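Local coordinates for protein peroxisomal catalase A (Saccharomyces cerevisiae, PDB 1A4E) that breaks down hydrogen peroxide to water and oxygen with a haem cofactor, probably shielding the cell from peroxide made by peroxisomal oxidases, at residues 70-75 with 203-208; 183-188 with 227-232; 211-216 with 264-269. All coordinates share one frame; numbering follows the deposited sequence.

Contacts 1 and 3 are neighbours in the antiparallel sheet of the catalase fold, their centres 9 Å apart. Strand 203-206 pairs with strand 212-221, which in turn pairs with strand 259-267, so the two contacts sit side by side on one sheet, contact 1 setting a loop against strand 203-206 and contact 3 pairing two strands. Contact 2 lies apart, its centre about 36 Å from that of contact 1 and 33 Å from that of contact 3; there a loop and the start of helix 230-239 face helix 445-457. Along the chain contact 1 closes before contact 3 opens, while contact 2 interleaves with both. From strand 212-221 the chain runs on into helix 230-239, leading from sheet to helices.

Contact 1. Residues 70-75 with 203-208; sequences DDITDI and YKWSNK
I75 and N207 mark the closest approach of the two backbones, their CA atoms 5.2 Å apart where a turn, closed by the bond from I75 N to I72 O, passes the end of strand 203-206. N207 carries the polar part: ND2 donates to D74 O at 2.9 Å. The bond is bent (149° at the hydrogen), and ND2 sits above the carbonyl plane, not on a lone pair. With chi1 at 63°, CG stands between backbone N and carbonyl carbon, bringing ND2 to D74 O. N207 CB rests 3.5 Å from T73 O. OD1 accepts from D211 N, so the amide is gripped at both ends; asparagine suits the place because one short group offers a donor and an acceptor. A water adds a second bridge, donating to T73 O at 2.8 Å and accepting from K208 N at 3.0 Å.

In the antiparallel barrel of haem catalases, 70-75 belongs to the connection from strand 59-68 to strand 87-95, and the contact packs it against W205 and the C-terminal end of strand 203-206. The apolar half is built on W205, whose six-membered ring is met obliquely by I72, CD1 lying 4.0 Å from CZ3. I75 adds CG2, 4.4 Å from CE3, and packs on I264. The D74 carboxylate forms a salt bridge with R294, while T73 OG1 donates to the syn lone pair of D71 OD1 at 2.8 Å.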
loop_
_atom_site.group_PDB
_atom_site.type_symbol
_atom_site.label_atom_id
_atom_site.label_comp_id
_atom_site.label_asym_id
_atom_site.label_seq_id
_atom_site.Cartn_x
_atom_site.Cartn_y
_atom_site.Cartn_z
ATOM N N ASP B 70 8.073 26.707 -36.239
ATOM C CA ASP B 70 8.691 26.318 -37.494
ATOM C C ASP B 70 8.241 24.936 -37.924
ATOM O O ASP B 70 7.928 24.064 -37.110
ATOM C CB ASP B 70 10.208 26.286 -37.387
ATOM C CG ASP B 70 10.830 27.614 -36.997
ATOM O OD1 ASP B 70 10.862 27.893 -35.804
ATOM O OD2 ASP B 70 11.278 28.358 -37.871
ATOM N N ASP B 71 8.228 24.738 -39.241
ATOM C CA ASP B 71 7.822 23.471 -39.802
ATOM C C ASP B 71 8.884 22.395 -39.639
ATOM O O ASP B 71 10.039 22.597 -40.017
ATOM C CB ASP B 71 7.504 23.645 -41.281
ATOM C CG ASP B 71 6.929 22.380 -41.897
ATOM O OD1 ASP B 71 5.971 21.854 -41.347
ATOM O OD2 ASP B 71 7.441 21.910 -42.908
ATOM N N ILE B 72 8.494 21.289 -38.992
ATOM C CA ILE B 72 9.317 20.096 -38.900
ATOM C C ILE B 72 8.459 18.891 -39.261
ATOM O O ILE B 72 8.782 17.768 -38.872
ATOM C CB ILE B 72 9.936 19.816 -37.476
ATOM C CG1 ILE B 72 8.881 19.752 -36.379
ATOM C CG2 ILE B 72 10.999 20.885 -37.214
ATOM C CD1 ILE B 72 9.433 18.966 -35.169
ATOM N N THR B 73 7.374 19.072 -40.037
ATOM C CA THR B 73 6.528 17.943 -40.426
ATOM C C THR B 73 7.220 16.913 -41.336
ATOM O O THR B 73 6.755 15.783 -41.500
ATOM C CB THR B 73 5.244 18.462 -41.112
ATOM O OG1 THR B 73 5.629 19.218 -42.252
ATOM C CG2 THR B 73 4.388 19.265 -40.137
ATOM N N ASP B 74 8.366 17.293 -41.912
ATOM C CA ASP B 74 9.210 16.396 -42.701
ATOM C C ASP B 74 10.056 15.496 -41.803
ATOM O O ASP B 74 10.558 14.459 -42.233
ATOM C CB ASP B 74 10.137 17.212 -43.620
ATOM C CG ASP B 74 10.995 18.264 -42.920
ATOM O OD1 ASP B 74 10.438 19.199 -42.343
ATOM O OD2 ASP B 74 12.214 18.140 -42.946
ATOM N N ILE B 75 10.245 15.900 -40.544
ATOM C CA ILE B 75 10.973 15.082 -39.582
ATOM C C ILE B 75 10.002 14.273 -38.705
ATOM O O ILE B 75 10.183 13.073 -38.504
ATOM C CB ILE B 75 11.874 16.001 -38.696
ATOM C CG1 ILE B 75 12.815 16.849 -39.554
ATOM C CG2 ILE B 75 12.665 15.129 -37.724
ATOM C CD1 ILE B 75 13.848 16.086 -40.419
ATOM N N TYR B 203 16.574 9.888 -29.829
ATOM C CA TYR B 203 15.243 9.350 -30.030
ATOM C C TYR B 203 15.056 9.124 -31.522
ATOM O O TYR B 203 15.901 9.514 -32.322
ATOM C CB TYR B 203 14.206 10.334 -29.507
ATOM C CG TYR B 203 14.106 10.345 -27.981
ATOM C CD1 TYR B 203 15.055 11.010 -27.186
ATOM C CD2 TYR B 203 13.027 9.691 -27.380
ATOM C CE1 TYR B 203 14.921 11.017 -25.797
ATOM C CE2 TYR B 203 12.888 9.696 -25.992
ATOM C CZ TYR B 203 13.835 10.354 -25.210
ATOM O OH TYR B 203 13.687 10.348 -23.837
ATOM N N LYS B 204 13.992 8.439 -31.941
ATOM C CA LYS B 204 13.723 8.237 -33.351
ATOM C C LYS B 204 12.395 8.877 -33.688
ATOM O O LYS B 204 11.363 8.465 -33.169
ATOM C CB LYS B 204 13.670 6.748 -33.697
ATOM C CG LYS B 204 15.056 6.104 -33.634
ATOM C CD LYS B 204 15.025 4.662 -34.117
ATOM C CE LYS B 204 14.328 3.744 -33.123
ATOM N NZ LYS B 204 14.211 2.397 -33.649
ATOM N N TRP B 205 12.405 9.946 -34.491
ATOM C CA TRP B 205 11.173 10.583 -34.925
ATOM C C TRP B 205 10.919 10.241 -36.385
ATOM O O TRP B 205 11.850 10.159 -37.186
ATOM C CB TRP B 205 11.263 12.107 -34.756
ATOM C CG TRP B 205 11.304 12.635 -33.315
ATOM C CD1 TRP B 205 11.373 11.804 -32.218
ATOM C CD2 TRP B 205 11.294 13.960 -32.950
ATOM N NE1 TRP B 205 11.417 12.586 -31.171
ATOM C CE2 TRP B 205 11.373 13.873 -31.550
ATOM C CE3 TRP B 205 11.236 15.205 -33.576
ATOM C CZ2 TRP B 205 11.388 15.021 -30.758
ATOM C CZ3 TRP B 205 11.255 16.356 -32.777
ATOM C CH2 TRP B 205 11.329 16.269 -31.381
ATOM N N SER B 206 9.654 10.005 -36.747
ATOM C CA SER B 206 9.284 9.623 -38.104
ATOM C C SER B 206 8.246 10.553 -38.689
ATOM O O SER B 206 7.400 11.055 -37.948
ATOM C CB SER B 206 8.697 8.230 -38.137
ATOM O OG SER B 206 9.621 7.291 -37.637
ATOM N N ASN B 207 8.297 10.822 -39.999
ATOM C CA ASN B 207 7.232 11.584 -40.633
ATOM C C ASN B 207 6.152 10.626 -41.125
ATOM O O ASN B 207 6.274 9.405 -40.979
ATOM C CB ASN B 207 7.784 12.406 -41.801
ATOM C CG ASN B 207 8.396 11.661 -42.983
ATOM O OD1 ASN B 207 8.082 10.518 -43.311
ATOM N ND2 ASN B 207 9.284 12.341 -43.704
ATOM N N LYS B 208 5.091 11.152 -41.737
ATOM C CA LYS B 208 4.000 10.318 -42.207
ATOM C C LYS B 208 4.319 9.418 -43.389
ATOM O O LYS B 208 3.621 8.426 -43.594
ATOM C CB LYS B 208 2.822 11.233 -42.515
ATOM C CG LYS B 208 2.167 11.545 -41.180
ATOM C CD LYS B 208 1.206 12.712 -41.249
ATOM C CE LYS B 208 0.406 12.755 -39.957
ATOM N NZ LYS B 208 -0.303 14.017 -39.822
HETATM O O HOH W 1 4.573 14.091 -41.221
#

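Contact 2. Residues 183-188 with 227-232; sequences FSDRGT and NLTIEE
T188 and L228 exchange two hydrogen bonds, one between backbones and one from the threonine hydroxyl, just ahead of helix 230-239, whose N-cap is T229. The partner segment, 183-188, follows helix 176-182 and contains a short 3-10 turn at 185-187, held by bonds from G187 N to S184 O and from T188 N to D185 O.

Of the pair, L228 N gives a nearly straight bond to T188 O (3.0 Å, 168° at the hydrogen), running almost in line with the carbonyl. T188 OG1 returns a bond to L228 O at 2.9 Å, approaching from above the carbonyl plane. Its chi1 of 54° turns the hydroxyl to this acceptor and leaves CG2 for the apolar side, which explains the use of threonine.

Van der Waals contacts flank these bonds. T188 CG2 lies 4.3 Å from I230 CD1, and CB of D185 packs on CB of N227 at 4.0 Å. The CD of R186 passes obliquely beside the amide of N227.

Charge and solvent complete the contact. The D185 carboxylate receives bonds from Q445 and N452 at helix 445-457, and so links this corner to the C-terminal helices. A water 2.9 Å from D185 OD1 accepts from I230 N, an amide of the first helical turn; the nearby negative charge would probably favour this helix start. At the cap itself, E232 supplies its half of a capping box, OE2 accepting from T229 N at 3.2 Å from above the carboxylate plane. The same OE2 also accepts from T229 OG1, on its anti lone pair, at 3.0 Å.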
loop_
_atom_site.group_PDB
_atom_site.type_symbol
_atom_site.label_atom_id
_atom_site.label_comp_id
_atom_site.label_asym_id
_atom_site.label_seq_id
_atom_site.Cartn_x
_atom_site.Cartn_y
_atom_site.Cartn_z
ATOM N N PHE B 183 30.629 19.515 -12.100
ATOM C CA PHE B 183 31.471 20.343 -11.264
ATOM C C PHE B 183 31.849 21.696 -11.829
ATOM O O PHE B 183 32.610 22.437 -11.208
ATOM C CB PHE B 183 32.714 19.552 -10.908
ATOM C CG PHE B 183 32.444 18.588 -9.761
ATOM C CD1 PHE B 183 32.529 19.039 -8.441
ATOM C CD2 PHE B 183 32.098 17.262 -10.025
ATOM C CE1 PHE B 183 32.268 18.160 -7.389
ATOM C CE2 PHE B 183 31.838 16.388 -8.965
ATOM C CZ PHE B 183 31.921 16.834 -7.649
ATOM N N SER B 184 31.325 22.049 -13.005
ATOM C CA SER B 184 31.480 23.411 -13.486
ATOM C C SER B 184 30.394 24.241 -12.796
ATOM O O SER B 184 29.578 23.691 -12.046
ATOM C CB SER B 184 31.299 23.460 -14.998
ATOM O OG SER B 184 29.957 23.241 -15.407
ATOM N N ASP B 185 30.326 25.560 -13.019
ATOM C CA ASP B 185 29.278 26.357 -12.393
ATOM C C ASP B 185 27.882 26.125 -12.960
ATOM O O ASP B 185 26.890 26.564 -12.383
ATOM C CB ASP B 185 29.644 27.842 -12.489
ATOM C CG ASP B 185 30.775 28.295 -11.566
ATOM O OD1 ASP B 185 31.220 27.543 -10.697
ATOM O OD2 ASP B 185 31.207 29.435 -11.714
ATOM N N ARG B 186 27.799 25.411 -14.091
ATOM C CA ARG B 186 26.541 24.951 -14.667
ATOM C C ARG B 186 25.872 23.949 -13.721
ATOM O O ARG B 186 24.664 23.739 -13.790
ATOM C CB ARG B 186 26.790 24.265 -15.999
ATOM C CG ARG B 186 27.383 25.165 -17.073
ATOM C CD ARG B 186 26.318 26.054 -17.691
ATOM N NE ARG B 186 25.394 25.243 -18.469
ATOM C CZ ARG B 186 25.319 25.308 -19.806
ATOM N NH1 ARG B 186 26.098 26.138 -20.514
ATOM N NH2 ARG B 186 24.440 24.515 -20.429
ATOM N N GLY B 187 26.652 23.328 -12.820
ATOM C CA GLY B 187 26.165 22.403 -11.807
ATOM C C GLY B 187 25.360 23.079 -10.700
ATOM O O GLY B 187 24.674 22.404 -9.930
ATOM N N THR B 188 25.464 24.415 -10.593
ATOM C CA THR B 188 24.663 25.197 -9.658
ATOM C C THR B 188 24.002 26.384 -10.389
ATOM O O THR B 188 24.491 27.509 -10.295
ATOM C CB THR B 188 25.559 25.702 -8.473
ATOM O OG1 THR B 188 26.665 26.380 -9.049
ATOM C CG2 THR B 188 26.053 24.588 -7.567
ATOM N N ASN B 227 24.539 31.378 -13.620
ATOM C CA ASN B 227 24.978 30.441 -12.598
ATOM C C ASN B 227 25.450 31.131 -11.327
ATOM O O ASN B 227 25.700 32.337 -11.258
ATOM C CB ASN B 227 26.144 29.588 -13.093
ATOM C CG ASN B 227 25.871 28.781 -14.344
ATOM O OD1 ASN B 227 24.874 28.070 -14.450
ATOM N ND2 ASN B 227 26.772 28.864 -15.315
ATOM N N LEU B 228 25.553 30.290 -10.302
ATOM C CA LEU B 228 26.083 30.681 -9.018
ATOM C C LEU B 228 27.445 30.019 -8.842
ATOM O O LEU B 228 27.785 29.024 -9.499
ATOM C CB LEU B 228 25.172 30.216 -7.882
ATOM C CG LEU B 228 23.728 30.693 -7.815
ATOM C CD1 LEU B 228 23.041 30.004 -6.653
ATOM C CD2 LEU B 228 23.672 32.205 -7.667
ATOM N N THR B 229 28.255 30.628 -7.966
ATOM C CA THR B 229 29.501 29.998 -7.548
ATOM C C THR B 229 29.126 29.109 -6.371
ATOM O O THR B 229 28.079 29.321 -5.749
ATOM C CB THR B 229 30.560 31.049 -7.118
ATOM O OG1 THR B 229 30.034 31.827 -6.051
ATOM C CG2 THR B 229 30.951 31.941 -8.284
ATOM N N ILE B 230 29.940 28.112 -6.018
ATOM C CA ILE B 230 29.571 27.205 -4.944
ATOM C C ILE B 230 29.470 27.895 -3.586
ATOM O O ILE B 230 28.725 27.430 -2.729
ATOM C CB ILE B 230 30.593 26.013 -4.951
ATOM C CG1 ILE B 230 30.148 24.946 -3.950
ATOM C CG2 ILE B 230 31.999 26.499 -4.635
ATOM C CD1 ILE B 230 28.740 24.342 -4.188
ATOM N N GLU B 231 30.142 29.040 -3.401
ATOM C CA GLU B 231 30.063 29.807 -2.161
ATOM C C GLU B 231 28.708 30.493 -2.036
ATOM O O GLU B 231 28.109 30.493 -0.957
ATOM C CB GLU B 231 31.126 30.906 -2.082
ATOM C CG GLU B 231 32.581 30.445 -2.121
ATOM C CD GLU B 231 33.245 30.349 -3.496
ATOM O OE1 GLU B 231 32.600 30.558 -4.530
ATOM O OE2 GLU B 231 34.443 30.068 -3.522
ATOM N N GLU B 232 28.221 31.069 -3.147
ATOM C CA GLU B 232 26.912 31.708 -3.176
ATOM C C GLU B 232 25.812 30.679 -2.975
ATOM O O GLU B 232 24.865 30.931 -2.234
ATOM C CB GLU B 232 26.635 32.382 -4.500
ATOM C CG GLU B 232 27.487 33.572 -4.873
ATOM C CD GLU B 232 27.174 34.028 -6.290
ATOM O OE1 GLU B 232 26.147 34.679 -6.483
ATOM O OE2 GLU B 232 27.949 33.725 -7.198
HETATM O O HOH W 2 32.274 27.955 -8.018
#

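Contact 3. Residues 211-216 with 264-269; sequences DWHYVQ and IQTMTE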
loop_
_atom_site.group_PDB
_atom_site.type_symbol
_atom_site.label_atom_id
_atom_site.label_comp_id
_atom_site.label_asym_id
_atom_site.label_seq_id
_atom_site.Cartn_x
_atom_site.Cartn_y
_atom_site.Cartn_z
ATOM N N ASP B 211 9.759 7.960 -43.415
ATOM C CA ASP B 211 11.158 8.380 -43.336
ATOM C C ASP B 211 11.453 8.704 -41.878
ATOM O O ASP B 211 10.641 9.353 -41.220
ATOM C CB ASP B 211 11.424 9.645 -44.187
ATOM C CG ASP B 211 10.984 9.579 -45.654
ATOM O OD1 ASP B 211 11.210 8.543 -46.282
ATOM O OD2 ASP B 211 10.422 10.559 -46.178
ATOM N N TRP B 212 12.590 8.268 -41.342
ATOM C CA TRP B 212 12.902 8.520 -39.947
ATOM C C TRP B 212 14.292 9.081 -39.716
ATOM O O TRP B 212 15.199 8.917 -40.531
ATOM C CB TRP B 212 12.745 7.223 -39.136
ATOM C CG TRP B 212 13.692 6.087 -39.511
ATOM C CD1 TRP B 212 13.417 5.246 -40.556
ATOM C CD2 TRP B 212 14.869 5.774 -38.876
ATOM N NE1 TRP B 212 14.411 4.396 -40.582
ATOM C CE2 TRP B 212 15.294 4.662 -39.608
ATOM C CE3 TRP B 212 15.621 6.246 -37.801
ATOM C CZ2 TRP B 212 16.479 4.010 -39.284
ATOM C CZ3 TRP B 212 16.809 5.591 -37.476
ATOM C CH2 TRP B 212 17.234 4.482 -38.210
ATOM N N HIS B 213 14.461 9.734 -38.565
ATOM C CA HIS B 213 15.739 10.298 -38.180
ATOM C C HIS B 213 16.065 10.059 -36.714
ATOM O O HIS B 213 15.184 9.890 -35.874
ATOM C CB HIS B 213 15.762 11.807 -38.411
ATOM C CG HIS B 213 15.834 12.276 -39.860
ATOM N ND1 HIS B 213 14.850 12.355 -40.741
ATOM C CD2 HIS B 213 16.965 12.756 -40.475
ATOM C CE1 HIS B 213 15.322 12.862 -41.853
ATOM N NE2 HIS B 213 16.596 13.100 -41.681
ATOM N N TYR B 214 17.365 9.988 -36.419
ATOM C CA TYR B 214 17.855 9.998 -35.055
ATOM C C TYR B 214 17.817 11.466 -34.667
ATOM O O TYR B 214 18.291 12.329 -35.405
ATOM C CB TYR B 214 19.287 9.508 -34.962
ATOM C CG TYR B 214 19.465 8.014 -35.206
ATOM C CD1 TYR B 214 18.805 7.060 -34.417
ATOM C CD2 TYR B 214 20.318 7.595 -36.224
ATOM C CE1 TYR B 214 19.000 5.696 -34.640
ATOM C CE2 TYR B 214 20.514 6.231 -36.455
ATOM C CZ TYR B 214 19.856 5.290 -35.661
ATOM O OH TYR B 214 20.069 3.943 -35.878
ATOM N N VAL B 215 17.234 11.763 -33.507
ATOM C CA VAL B 215 17.002 13.134 -33.062
ATOM C C VAL B 215 17.546 13.381 -31.664
ATOM O O VAL B 215 17.494 12.498 -30.809
ATOM C CB VAL B 215 15.463 13.428 -33.100
ATOM C CG1 VAL B 215 15.168 14.822 -32.579
ATOM C CG2 VAL B 215 14.946 13.384 -34.534
ATOM N N GLN B 216 18.133 14.557 -31.414
ATOM C CA GLN B 216 18.477 14.983 -30.060
ATOM C C GLN B 216 17.847 16.353 -29.873
ATOM O O GLN B 216 17.892 17.200 -30.764
ATOM C CB GLN B 216 19.984 15.072 -29.858
ATOM C CG GLN B 216 20.483 13.644 -29.752
ATOM C CD GLN B 216 21.692 13.430 -28.875
ATOM O OE1 GLN B 216 22.240 14.338 -28.261
ATOM N NE2 GLN B 216 22.136 12.189 -28.782
ATOM N N ILE B 264 16.200 20.905 -32.539
ATOM C CA ILE B 264 16.604 19.517 -32.665
ATOM C C ILE B 264 17.821 19.393 -33.581
ATOM O O ILE B 264 18.108 20.260 -34.407
ATOM C CB ILE B 264 15.482 18.601 -33.254
ATOM C CG1 ILE B 264 15.015 19.095 -34.620
ATOM C CG2 ILE B 264 14.339 18.524 -32.243
ATOM C CD1 ILE B 264 14.063 18.115 -35.328
ATOM N N GLN B 265 18.566 18.301 -33.391
ATOM C CA GLN B 265 19.648 17.899 -34.272
ATOM C C GLN B 265 19.154 16.605 -34.888
ATOM O O GLN B 265 18.695 15.707 -34.179
ATOM C CB GLN B 265 20.922 17.579 -33.532
ATOM C CG GLN B 265 21.675 18.767 -32.986
ATOM C CD GLN B 265 22.852 18.298 -32.150
ATOM O OE1 GLN B 265 22.645 17.652 -31.129
ATOM N NE2 GLN B 265 24.103 18.570 -32.535
ATOM N N THR B 266 19.176 16.509 -36.216
ATOM C CA THR B 266 18.776 15.288 -36.876
ATOM C C THR B 266 19.965 14.623 -37.546
ATOM O O THR B 266 21.010 15.231 -37.777
ATOM C CB THR B 266 17.679 15.566 -37.909
ATOM O OG1 THR B 266 18.140 16.574 -38.790
ATOM C CG2 THR B 266 16.399 15.995 -37.237
ATOM N N MET B 267 19.768 13.344 -37.856
ATOM C CA MET B 267 20.814 12.494 -38.387
ATOM C C MET B 267 20.181 11.261 -39.007
ATOM O O MET B 267 19.225 10.717 -38.461
ATOM C CB MET B 267 21.730 12.098 -37.238
ATOM C CG MET B 267 22.938 11.338 -37.667
ATOM S SD MET B 267 23.876 10.685 -36.282
ATOM C CE MET B 267 24.572 12.189 -35.680
ATOM N N THR B 268 20.681 10.800 -40.153
ATOM C CA THR B 268 20.193 9.558 -40.741
ATOM C C THR B 268 20.982 8.367 -40.204
ATOM O O THR B 268 21.950 8.510 -39.452
ATOM C CB THR B 268 20.304 9.609 -42.286
ATOM O OG1 THR B 268 21.678 9.758 -42.634
ATOM C CG2 THR B 268 19.451 10.730 -42.859
ATOM N N GLU B 269 20.551 7.167 -40.581
ATOM C CA GLU B 269 21.236 5.947 -40.180
ATOM C C GLU B 269 22.635 5.855 -40.810
ATOM O O GLU B 269 23.583 5.391 -40.175
ATOM C CB GLU B 269 20.339 4.800 -40.591
ATOM C CG GLU B 269 20.748 3.456 -40.016
ATOM C CD GLU B 269 19.864 2.283 -40.422
ATOM O OE1 GLU B 269 19.033 2.405 -41.331
ATOM O OE2 GLU B 269 20.012 1.223 -39.816
HETATM O O HOH W 3 15.768 2.112 -42.189
HETATM O O HOH W 4 23.966 16.311 -29.227
#
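E269 crosses the indole of W212 obliquely at one end of an antiparallel strand pair in the catalase sheet, strands 212-216 and 264-267, whose directions differ by 142°, a marked twist. Y214 and M267 form a hydrogen-bonded pair, with Y214 N to M267 O at 2.9 Å; V215 and T266 form a non-hydrogen-bonded one, and Q216 and Q265 bond each other through both backbone amides.

The glutamate starts the helix for which T268 is the N-cap. CB of E269 touches W212 CH2 at 3.9 Å, and CG of E269 stays on W212 CH2 at 4.1 Å. With CG of E269 anti to the backbone N (chi1 -168°) and the chain extended, E269 CD reaches W212 CZ2 at 4.0 Å and E269 OE1 the same atom at 3.6 Å; the carboxylate and ring planes stand 54° apart. OE1 also accepts a weak bond from a water that takes W212 NE1. Glutamate suits the place because its methylenes pack against a corner of the indole while its carboxylate meets water. An alanine here, keeping only CB, would probably lose the packing of CG and the carboxylate on CZ2 and CH2 of W212 and leave the water on NE1 without this weak acceptor.

W212 in turn lays CZ3 over one face of the Y214 ring, whose OH bonds E409. V215 CG1 meets I264 CG2 at 3.8 Å, while V215 and T266 lie side by side, CG2 to CG2. On the Y214 side, Q216 NE2 bonds T202 and Q265 NE2 bonds F291 O, while one water donates to both Q216 OE1 and, at 2.7 Å, Q265 OE1.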